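Local coordinates for uncharacterized protein (Staphylococcus saprophyticus subsp. saprophyticus ATCC 15305, PDB 3FOJ) that is of unknown function but belongs to the rhodanese-like family, whose members commonly transfer sulfur through a cysteine persulfide, at residues Y60-A65 against G88-F93. Numbering follows the deposited sequence.
Sequences YIICKA and GGMDEF
The carbonyl oxygen of C63 receives the N-H of M90, with N and O 2.8 Å apart and an angle of 163° at the hydrogen, so the bond is nearly straight. One residue on in each segment, K64 O accepts D91 N at 3.0 Å, while the CA-H of G89 makes a longer approach to the same oxygen. Two successive carbonyls are thus matched to the successive N-H groups of M90 and D91, a worked example of main-chain pairing between a loop and a helix. G89 has no side chain to hold the backbones apart, and its CA comes within 4.2 Å of A65 CA.

In the rhodanese fold, a central parallel sheet flanked by helices, the active-site loop follows a central strand, and C63, just beyond strand 58-62, probably occupies the place of the sulfur-carrying cysteine of active relatives. Its CB points away from helix 89-93, on the side where helix 67-77 packs.

Toward the buried side the contact turns apolar. I62 has CG1 anti to its backbone N (chi1 -167°), and chi2 of 171° extends the chain, which puts CD1 against the selenium of selenomethionine M90 at 3.5 Å, the two side chains crossing at about a right angle. M90 bends back beyond CG and continues to R25. At the exposed margin, K64 O stands above the flat face of the D91 carboxylate, 3.1 Å from D91 CG; both carboxylate oxygens lie near it as fellow acceptors, a proximity that may cost some electrostatic energy. The extended K64 chain passes the carboxylate, CG lying 3.6 Å from D91 OD1, yet K64 NZ remains 5.3 Å from D91 OD2, a separation at which any attraction would be long-range.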
loop_
_atom_site.group_PDB
_atom_site.type_symbol
_atom_site.label_atom_id
_atom_site.label_comp_id
_atom_site.label_asym_id
_atom_site.label_seq_id
_atom_site.Cartn_x
_atom_site.Cartn_y
_atom_site.Cartn_z
ATOM N N TYR A 60 1.161 4.912 -0.171
ATOM C CA TYR A 60 -0.021 4.297 -0.757
ATOM C C TYR A 60 -0.127 2.905 -0.152
ATOM O O TYR A 60 0.796 2.105 -0.256
ATOM C CB TYR A 60 0.114 4.247 -2.282
ATOM C CG TYR A 60 0.108 5.627 -2.908
ATOM C CD1 TYR A 60 1.264 6.407 -2.951
ATOM C CD2 TYR A 60 -1.071 6.174 -3.415
ATOM C CE1 TYR A 60 1.241 7.709 -3.481
ATOM C CE2 TYR A 60 -1.102 7.464 -3.941
ATOM C CZ TYR A 60 0.050 8.223 -3.973
ATOM O OH TYR A 60 0.004 9.496 -4.497
ATOM N N ILE A 61 -1.261 2.628 0.481
ATOM C CA ILE A 61 -1.472 1.363 1.176
ATOM C C ILE A 61 -2.358 0.399 0.406
ATOM O O ILE A 61 -3.443 0.766 -0.036
ATOM C CB ILE A 61 -2.109 1.631 2.554
ATOM C CG1 ILE A 61 -1.371 2.788 3.254
ATOM C CG2 ILE A 61 -2.117 0.362 3.387
ATOM C CD1 ILE A 61 0.131 2.585 3.451
ATOM N N ILE A 62 -1.903 -0.844 0.265
ATOM C CA ILE A 62 -2.677 -1.844 -0.466
ATOM C C ILE A 62 -2.761 -3.176 0.286
ATOM O O ILE A 62 -1.818 -3.582 0.961
ATOM C CB ILE A 62 -2.076 -2.063 -1.886
ATOM C CG1 ILE A 62 -3.052 -2.856 -2.748
ATOM C CG2 ILE A 62 -0.728 -2.772 -1.793
ATOM C CD1 ILE A 62 -2.630 -2.933 -4.204
ATOM N N CYS A 63 -3.912 -3.833 0.179
ATOM C CA CYS A 63 -4.135 -5.118 0.824
ATOM C C CYS A 63 -4.811 -6.019 -0.203
ATOM O O CYS A 63 -4.775 -5.730 -1.394
ATOM C CB CYS A 63 -5.026 -4.957 2.060
ATOM S SG CYS A 63 -6.700 -4.375 1.725
ATOM N N LYS A 64 -5.418 -7.110 0.246
ATOM C CA LYS A 64 -6.087 -8.016 -0.678
ATOM C C LYS A 64 -7.336 -7.416 -1.329
ATOM O O LYS A 64 -7.468 -7.440 -2.555
ATOM C CB LYS A 64 -6.474 -9.317 0.036
ATOM C CG LYS A 64 -7.370 -10.237 -0.793
ATOM C CD LYS A 64 -7.980 -11.331 0.074
ATOM C CE LYS A 64 -9.080 -12.085 -0.665
ATOM N NZ LYS A 64 -9.825 -13.001 0.247
ATOM N N ALA A 65 -8.235 -6.863 -0.517
ATOM C CA ALA A 65 -9.496 -6.328 -1.032
ATOM C C ALA A 65 -9.797 -4.832 -0.936
ATOM O O ALA A 65 -10.796 -4.379 -1.496
ATOM C CB ALA A 65 -10.656 -7.113 -0.416
ATOM N N GLY A 88 -9.986 -1.279 -4.011
ATOM C CA GLY A 88 -10.075 -2.582 -4.648
ATOM C C GLY A 88 -9.019 -3.604 -4.271
ATOM O O GLY A 88 -9.229 -4.802 -4.450
ATOM N N GLY A 89 -7.877 -3.137 -3.778
ATOM C CA GLY A 89 -6.811 -4.038 -3.375
ATOM C C GLY A 89 -6.116 -4.798 -4.491
ATOM O O GLY A 89 -6.311 -4.517 -5.680
HETATM N N MSE A 90 -5.287 -5.763 -4.101
HETATM C CA MSE A 90 -4.559 -6.576 -5.065
HETATM C C MSE A 90 -5.516 -7.393 -5.928
HETATM O O MSE A 90 -5.150 -7.823 -7.025
HETATM C CB MSE A 90 -3.563 -7.492 -4.346
HETATM C CG MSE A 90 -2.352 -6.757 -3.762
HETATM SE SE MSE A 90 -1.165 -6.000 -5.112
HETATM C CE MSE A 90 -0.234 -7.623 -5.605
ATOM N N ASP A 91 -6.734 -7.616 -5.440
ATOM C CA ASP A 91 -7.721 -8.353 -6.228
ATOM C C ASP A 91 -7.921 -7.602 -7.542
ATOM O O ASP A 91 -7.910 -8.194 -8.618
ATOM C CB ASP A 91 -9.080 -8.430 -5.517
ATOM C CG ASP A 91 -9.087 -9.397 -4.351
ATOM O OD1 ASP A 91 -8.248 -10.320 -4.325
ATOM O OD2 ASP A 91 -9.955 -9.244 -3.466
ATOM N N GLU A 92 -8.118 -6.290 -7.443
ATOM C CA GLU A 92 -8.326 -5.472 -8.630
ATOM C C GLU A 92 -7.037 -5.101 -9.361
ATOM O O GLU A 92 -7.050 -4.881 -10.575
ATOM C CB GLU A 92 -9.114 -4.211 -8.264
ATOM C CG GLU A 92 -10.612 -4.464 -8.137
ATOM C CD GLU A 92 -11.386 -3.232 -7.720
ATOM O OE1 GLU A 92 -11.044 -2.126 -8.186
ATOM O OE2 GLU A 92 -12.350 -3.375 -6.939
ATOM N N PHE A 93 -5.924 -5.033 -8.637
ATOM C CA PHE A 93 -4.655 -4.703 -9.277
ATOM C C PHE A 93 -4.318 -5.799 -10.288
ATOM O O PHE A 93 -3.798 -5.523 -11.370
ATOM C CB PHE A 93 -3.532 -4.604 -8.241
ATOM C CG PHE A 93 -2.245 -4.063 -8.803
ATOM C CD1 PHE A 93 -1.995 -2.694 -8.815
ATOM C CD2 PHE A 93 -1.300 -4.919 -9.358
ATOM C CE1 PHE A 93 -0.821 -2.185 -9.373
ATOM C CE2 PHE A 93 -0.123 -4.420 -9.920
ATOM C CZ PHE A 93 0.117 -3.050 -9.927
#